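Local coordinates for FBP protein (PDB 5OFU), which probably hydrolyses fructose 1,6-bisphosphate to fructose 6-phosphate and phosphate as a magnesium-dependent homotetramer, at residues Q14-S19 against L31-Q36; T8-T13 against F199-P204. All coordinates share one frame; numbering follows the deposited sequence.

Interaction 1 of 2, residues Q14-S19 against L31-Q36; sequences QYIIKS and LMMAIQ. With AMP (adenosine monophosphate), chain E.
I16 fits against M32 and M33, so that one isoleucine of helix 12-18 meets two methionines of helix 27-47. The two helical segments run almost antiparallel, at 166°, with their axes 10.5 Å apart, and long side chains bridge the distance. CG1 of I16 lies beside its own backbone N (chi1 -70°), and its terminal CD1 comes to 3.7 Å from M32 CB. Only the root of M32 takes part, because its chain bends and carries the sulfur away from this helix. M33 does the reverse: it starts off to one side and turns inward. The side chains of I16 and M33 lie alongside one another head to tail, with M33 CE 3.8 Å from I16 CG2. The same methyl also meets CG1 of I17, at 3.9 Å, with the two side chains at about a right angle. I17 also packs on L30 of the second subunit.

The adenine of AMP lies against I16 and S19, and its N6 donates a weak hydrogen bond of 2.7 Å to I16 O. R25, F28, T29 and Y113 bind the nucleotide as well. S19 OG, lying over one face of the Y15 ring, bonds to Y15 O at 2.7 Å.

Across the two segments the contact is thus apolar, while the backbone carbonyl of I16 accepts weakly from the adenine amino group. I16 joins helix packing to nucleotide binding, consistent with the allosteric AMP site of class 1 fructose-1,6-bisphosphatases, where ligand binding is coupled to helix position.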
loop_
_atom_site.group_PDB
_atom_site.type_symbol
_atom_site.label_atom_id
_atom_site.label_comp_id
_atom_site.label_asym_id
_atom_site.label_seq_id
_atom_site.Cartn_x
_atom_site.Cartn_y
_atom_site.Cartn_z
ATOM N N GLN A 14 -12.907 -15.196 7.408
ATOM C CA GLN A 14 -14.233 -15.549 7.951
ATOM C C GLN A 14 -14.895 -16.707 7.227
ATOM O O GLN A 14 -15.375 -17.651 7.856
ATOM C CB GLN A 14 -15.196 -14.372 7.872
ATOM C CG GLN A 14 -15.060 -13.398 9.023
ATOM C CD GLN A 14 -15.507 -11.990 8.674
ATOM O OE1 GLN A 14 -16.057 -11.729 7.593
ATOM N NE2 GLN A 14 -15.260 -11.059 9.594
ATOM N N TYR A 15 -14.940 -16.609 5.906
ATOM C CA TYR A 15 -15.549 -17.627 5.069
ATOM C C TYR A 15 -14.953 -19.014 5.327
ATOM O O TYR A 15 -15.698 -19.997 5.384
ATOM C CB TYR A 15 -15.400 -17.224 3.592
ATOM C CG TYR A 15 -15.874 -18.233 2.576
ATOM C CD1 TYR A 15 -14.992 -19.184 2.051
ATOM C CD2 TYR A 15 -17.191 -18.227 2.118
ATOM C CE1 TYR A 15 -15.411 -20.100 1.110
ATOM C CE2 TYR A 15 -17.627 -19.147 1.177
ATOM C CZ TYR A 15 -16.733 -20.078 0.674
ATOM O OH TYR A 15 -17.145 -21.002 -0.273
ATOM N N ILE A 16 -13.626 -19.093 5.438
ATOM C CA ILE A 16 -12.933 -20.370 5.637
ATOM C C ILE A 16 -13.305 -20.975 6.987
ATOM O O ILE A 16 -13.678 -22.148 7.062
ATOM C CB ILE A 16 -11.398 -20.227 5.522
ATOM C CG1 ILE A 16 -10.985 -19.953 4.069
ATOM C CG2 ILE A 16 -10.689 -21.489 6.003
ATOM C CD1 ILE A 16 -9.622 -19.315 3.944
ATOM N N ILE A 17 -13.221 -20.169 8.035
ATOM C CA ILE A 17 -13.560 -20.624 9.375
ATOM C C ILE A 17 -15.027 -21.027 9.488
ATOM O O ILE A 17 -15.321 -22.100 10.016
ATOM C CB ILE A 17 -13.190 -19.567 10.438
ATOM C CG1 ILE A 17 -11.666 -19.461 10.543
ATOM C CG2 ILE A 17 -13.761 -19.950 11.798
ATOM C CD1 ILE A 17 -11.175 -18.174 11.154
ATOM N N LYS A 18 -15.937 -20.203 8.977
ATOM C CA LYS A 18 -17.371 -20.532 8.998
ATOM C C LYS A 18 -17.754 -21.748 8.164
ATOM O O LYS A 18 -18.802 -22.328 8.400
ATOM C CB LYS A 18 -18.232 -19.325 8.594
ATOM C CG LYS A 18 -18.412 -18.342 9.737
ATOM C CD LYS A 18 -18.965 -17.002 9.278
ATOM C CE LYS A 18 -18.991 -16.009 10.433
ATOM N NZ LYS A 18 -19.297 -14.629 9.969
ATOM N N SER A 19 -16.940 -22.090 7.165
ATOM C CA SER A 19 -17.156 -23.278 6.336
ATOM C C SER A 19 -16.674 -24.570 6.996
ATOM O O SER A 19 -16.966 -25.640 6.485
ATOM C CB SER A 19 -16.446 -23.135 4.982
ATOM O OG SER A 19 -16.957 -22.044 4.221
ATOM N N LEU A 31 -4.572 -25.123 6.140
ATOM C CA LEU A 31 -4.062 -25.236 4.776
ATOM C C LEU A 31 -4.534 -24.080 3.894
ATOM O O LEU A 31 -3.756 -23.520 3.139
ATOM C CB LEU A 31 -4.508 -26.578 4.184
ATOM C CG LEU A 31 -3.993 -26.979 2.811
ATOM C CD1 LEU A 31 -2.490 -27.197 2.875
ATOM C CD2 LEU A 31 -4.702 -28.242 2.345
ATOM N N MET A 32 -5.816 -23.737 4.000
ATOM C CA MET A 32 -6.392 -22.594 3.287
ATOM C C MET A 32 -5.789 -21.269 3.728
ATOM O O MET A 32 -5.531 -20.407 2.898
ATOM C CB MET A 32 -7.903 -22.534 3.501
ATOM C CG MET A 32 -8.694 -23.700 2.919
ATOM S SD MET A 32 -8.515 -23.846 1.133
ATOM C CE MET A 32 -7.366 -25.222 1.022
ATOM N N MET A 33 -5.566 -21.104 5.030
ATOM C CA MET A 33 -4.881 -19.915 5.545
ATOM C C MET A 33 -3.468 -19.798 4.989
ATOM O O MET A 33 -3.040 -18.698 4.617
ATOM C CB MET A 33 -4.807 -19.923 7.075
ATOM C CG MET A 33 -6.141 -19.816 7.799
ATOM S SD MET A 33 -7.176 -18.455 7.236
ATOM C CE MET A 33 -8.733 -18.947 7.949
ATOM N N ALA A 34 -2.756 -20.921 4.930
ATOM C CA ALA A 34 -1.404 -20.948 4.371
ATOM C C ALA A 34 -1.387 -20.549 2.901
ATOM O O ALA A 34 -0.516 -19.790 2.485
ATOM C CB ALA A 34 -0.776 -22.323 4.540
ATOM N N ILE A 35 -2.349 -21.073 2.133
ATOM C CA ILE A 35 -2.525 -20.749 0.708
ATOM C C ILE A 35 -2.838 -19.261 0.512
ATOM O O ILE A 35 -2.245 -18.614 -0.333
ATOM C CB ILE A 35 -3.617 -21.635 0.059
ATOM C CG1 ILE A 35 -3.086 -23.059 -0.122
ATOM C CG2 ILE A 35 -4.059 -21.109 -1.304
ATOM C CD1 ILE A 35 -4.157 -24.106 -0.401
ATOM N N GLN A 36 -3.781 -18.743 1.288
ATOM C CA GLN A 36 -4.163 -17.335 1.226
ATOM C C GLN A 36 -2.968 -16.398 1.437
ATOM O O GLN A 36 -2.826 -15.386 0.749
ATOM C CB GLN A 36 -5.212 -17.035 2.298
ATOM C CG GLN A 36 -5.833 -15.652 2.172
ATOM C CD GLN A 36 -6.639 -15.243 3.381
ATOM O OE1 GLN A 36 -6.977 -16.071 4.234
ATOM N NE2 GLN A 36 -6.958 -13.956 3.463
HETATM P P AMP E . -9.869 -31.673 8.475
HETATM O O1P AMP E . -9.636 -30.231 8.841
HETATM O O2P AMP E . -8.749 -32.315 7.696
HETATM O O3P AMP E . -10.359 -32.546 9.607
HETATM O "O5'" AMP E . -11.153 -31.567 7.524
HETATM C "C5'" AMP E . -11.675 -32.713 6.862
HETATM C "C4'" AMP E . -12.615 -32.320 5.728
HETATM O "O4'" AMP E . -13.663 -31.463 6.188
HETATM C "C3'" AMP E . -11.928 -31.570 4.603
HETATM O "O3'" AMP E . -11.343 -32.437 3.638
HETATM C "C2'" AMP E . -13.039 -30.735 4.022
HETATM O "O2'" AMP E . -13.786 -31.444 3.033
HETATM C "C1'" AMP E . -13.900 -30.418 5.238
HETATM N N9 AMP E . -13.455 -29.093 5.753
HETATM C C8 AMP E . -12.649 -28.859 6.813
HETATM N N7 AMP E . -12.444 -27.535 6.986
HETATM C C5 AMP E . -13.118 -26.902 6.024
HETATM C C6 AMP E . -13.305 -25.499 5.636
HETATM N N6 AMP E . -12.718 -24.527 6.351
HETATM N N1 AMP E . -14.081 -25.239 4.562
HETATM C C2 AMP E . -14.675 -26.222 3.847
HETATM N N3 AMP E . -14.533 -27.530 4.146
HETATM C C4 AMP E . -13.776 -27.923 5.202
#

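Interaction 2 of 2, residues T8-T13 against F199-P204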
loop_
_atom_site.group_PDB
_atom_site.type_symbol
_atom_site.label_atom_id
_atom_site.label_comp_id
_atom_site.label_asym_id
_atom_site.label_seq_id
_atom_site.Cartn_x
_atom_site.Cartn_y
_atom_site.Cartn_z
ATOM N N THR A 8 -21.111 -5.834 7.597
ATOM C CA THR A 8 -19.777 -5.658 7.004
ATOM C C THR A 8 -19.585 -6.755 5.955
ATOM O O THR A 8 -20.222 -7.805 6.034
ATOM C CB THR A 8 -18.640 -5.777 8.046
ATOM O OG1 THR A 8 -18.563 -7.120 8.546
ATOM C CG2 THR A 8 -18.855 -4.818 9.213
ATOM N N PRO A 9 -18.709 -6.526 4.967
ATOM C CA PRO A 9 -18.529 -7.553 3.937
ATOM C C PRO A 9 -17.678 -8.724 4.435
ATOM O O PRO A 9 -16.796 -8.531 5.256
ATOM C CB PRO A 9 -17.836 -6.792 2.800
ATOM C CG PRO A 9 -17.084 -5.723 3.491
ATOM C CD PRO A 9 -17.888 -5.329 4.699
ATOM N N THR A 10 -17.948 -9.914 3.909
ATOM C CA THR A 10 -17.303 -11.152 4.336
ATOM C C THR A 10 -15.879 -11.282 3.814
ATOM O O THR A 10 -15.656 -11.193 2.621
ATOM C CB THR A 10 -18.087 -12.363 3.797
ATOM O OG1 THR A 10 -19.467 -12.209 4.123
ATOM C CG2 THR A 10 -17.562 -13.671 4.389
ATOM N N THR A 11 -14.925 -11.515 4.705
ATOM C CA THR A 11 -13.549 -11.765 4.294
ATOM C C THR A 11 -13.354 -13.250 3.983
ATOM O O THR A 11 -14.134 -14.077 4.422
ATOM C CB THR A 11 -12.551 -11.331 5.380
ATOM O OG1 THR A 11 -12.745 -12.115 6.565
ATOM C CG2 THR A 11 -12.733 -9.853 5.710
ATOM N N LEU A 12 -12.305 -13.580 3.232
ATOM C CA LEU A 12 -11.946 -14.977 2.983
ATOM C C LEU A 12 -11.635 -15.706 4.288
ATOM O O LEU A 12 -12.024 -16.855 4.457
ATOM C CB LEU A 12 -10.737 -15.078 2.055
ATOM C CG LEU A 12 -10.218 -16.455 1.610
ATOM C CD1 LEU A 12 -11.316 -17.323 1.024
ATOM C CD2 LEU A 12 -9.079 -16.273 0.604
ATOM N N THR A 13 -10.962 -15.034 5.213
ATOM C CA THR A 13 -10.648 -15.632 6.514
ATOM C C THR A 13 -11.910 -16.078 7.289
ATOM O O THR A 13 -11.977 -17.216 7.722
ATOM C CB THR A 13 -9.792 -14.678 7.364
ATOM O OG1 THR A 13 -8.681 -14.224 6.589
ATOM C CG2 THR A 13 -9.267 -15.380 8.605
ATOM N N PHE A 199 -8.964 -10.476 1.536
ATOM C CA PHE A 199 -9.757 -10.908 0.384
ATOM C C PHE A 199 -11.209 -10.749 0.764
ATOM O O PHE A 199 -11.608 -11.250 1.794
ATOM C CB PHE A 199 -9.440 -12.352 0.042
ATOM C CG PHE A 199 -8.213 -12.522 -0.799
ATOM C CD1 PHE A 199 -8.254 -12.248 -2.167
ATOM C CD2 PHE A 199 -7.023 -12.968 -0.244
ATOM C CE1 PHE A 199 -7.128 -12.407 -2.959
ATOM C CE2 PHE A 199 -5.896 -13.138 -1.028
ATOM C CZ PHE A 199 -5.945 -12.854 -2.384
ATOM N N ILE A 200 -11.982 -10.028 -0.041
ATOM C CA ILE A 200 -13.388 -9.711 0.260
ATOM C C ILE A 200 -14.247 -10.480 -0.730
ATOM O O ILE A 200 -13.929 -10.528 -1.909
ATOM C CB ILE A 200 -13.670 -8.182 0.161
ATOM C CG1 ILE A 200 -13.311 -7.467 1.468
ATOM C CG2 ILE A 200 -15.144 -7.877 -0.074
ATOM C CD1 ILE A 200 -11.887 -7.654 1.923
ATOM N N LEU A 201 -15.334 -11.078 -0.246
ATOM C CA LEU A 201 -16.246 -11.855 -1.078
ATOM C C LEU A 201 -16.978 -10.923 -2.030
ATOM O O LEU A 201 -17.806 -10.132 -1.600
ATOM C CB LEU A 201 -17.255 -12.603 -0.203
ATOM C CG LEU A 201 -18.302 -13.467 -0.917
ATOM C CD1 LEU A 201 -17.659 -14.452 -1.877
ATOM C CD2 LEU A 201 -19.138 -14.215 0.112
ATOM N N THR A 202 -16.648 -11.011 -3.313
ATOM C CA THR A 202 -17.260 -10.186 -4.361
ATOM C C THR A 202 -18.076 -10.965 -5.378
ATOM O O THR A 202 -18.911 -10.378 -6.044
ATOM C CB THR A 202 -16.180 -9.455 -5.150
ATOM O OG1 THR A 202 -15.228 -10.407 -5.637
ATOM C CG2 THR A 202 -15.481 -8.433 -4.263
ATOM N N HIS A 203 -17.808 -12.263 -5.533
ATOM C CA HIS A 203 -18.495 -13.098 -6.512
ATOM C C HIS A 203 -18.972 -14.357 -5.826
ATOM O O HIS A 203 -18.324 -15.400 -5.928
ATOM C CB HIS A 203 -17.550 -13.437 -7.664
ATOM C CG HIS A 203 -17.188 -12.259 -8.503
ATOM N ND1 HIS A 203 -16.009 -11.563 -8.340
ATOM C CD2 HIS A 203 -17.859 -11.640 -9.500
ATOM C CE1 HIS A 203 -15.970 -10.567 -9.206
ATOM N NE2 HIS A 203 -17.079 -10.595 -9.924
ATOM N N PRO A 204 -20.100 -14.269 -5.094
ATOM C CA PRO A 204 -20.607 -15.455 -4.404
ATOM C C PRO A 204 -21.343 -16.403 -5.353
ATOM O O PRO A 204 -22.077 -15.945 -6.228
ATOM C CB PRO A 204 -21.564 -14.870 -3.368
ATOM C CG PRO A 204 -22.063 -13.613 -3.979
ATOM C CD PRO A 204 -20.966 -13.095 -4.869
HETATM O O HOH W 1 -9.416 -12.461 3.919
#
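T10 to L12 run antiparallel to F199 to L201, adding a single beta bridge to strand 198-203, an outermost strand of the eight-stranded mixed sheet of this chain. T11 and I200 form a non-hydrogen-bonded pair, their CA atoms 4.5 Å apart, and a backbone hydrogen bond lies on either side of it. L201 N donates to T10 O at 2.9 Å, and L12 N donates to F199 O at 2.8 Å. T11 CA also comes close to F199 O, in a CA-H...O contact.

The pairing stops where helix 12-18 starts. T11 is the N-cap: its hydroxyl OG1 caps Q14 N, and Q14 OE1 accepts in return from T11 N, which completes a capping box.

The side chains of L12 and F199 run alongside each other in the same direction, their CB atoms 3.6 Å apart. CG of L12 is anti to the backbone N (chi1 -177°), and with chi2 at 52° CD2 comes obliquely to the phenyl ring, 4.0 Å from F199 CD2. Both residues also pack on F190 and L179 of the sheet and on Q36 of helix 27-47. On another side, P9 CB meets I200 CG2 at 4.1 Å, and M54 and M51 of the third subunit pack on P9 and I200, respectively. L201 sets its CB beside that of T10.

Where the strand and the first turn of the helix diverge, one water links their backbones, accepting from F199 N at 3.1 Å and from T13 N at 3.3 Å.

From the N terminus, segment 8-13 starts extended and ends in the first turn of helix 12-18, which both interactions share. After a short connection, helix 27-47 comes back beside the first helix, and interaction 1 closes this small loop with 11 residues between its segments. Interaction 2 closes a far longer one, with 185 intervening residues that include most of the sheet, before strand 198-203 meets the extended N-terminal segment. Interaction 1 is therefore nested inside interaction 2. The two contacts touch, with M33 CE lying against T13 CG2. Together they tie the N-terminal helix to helix 27-47 and to the sheet edge, and both reach the second subunit.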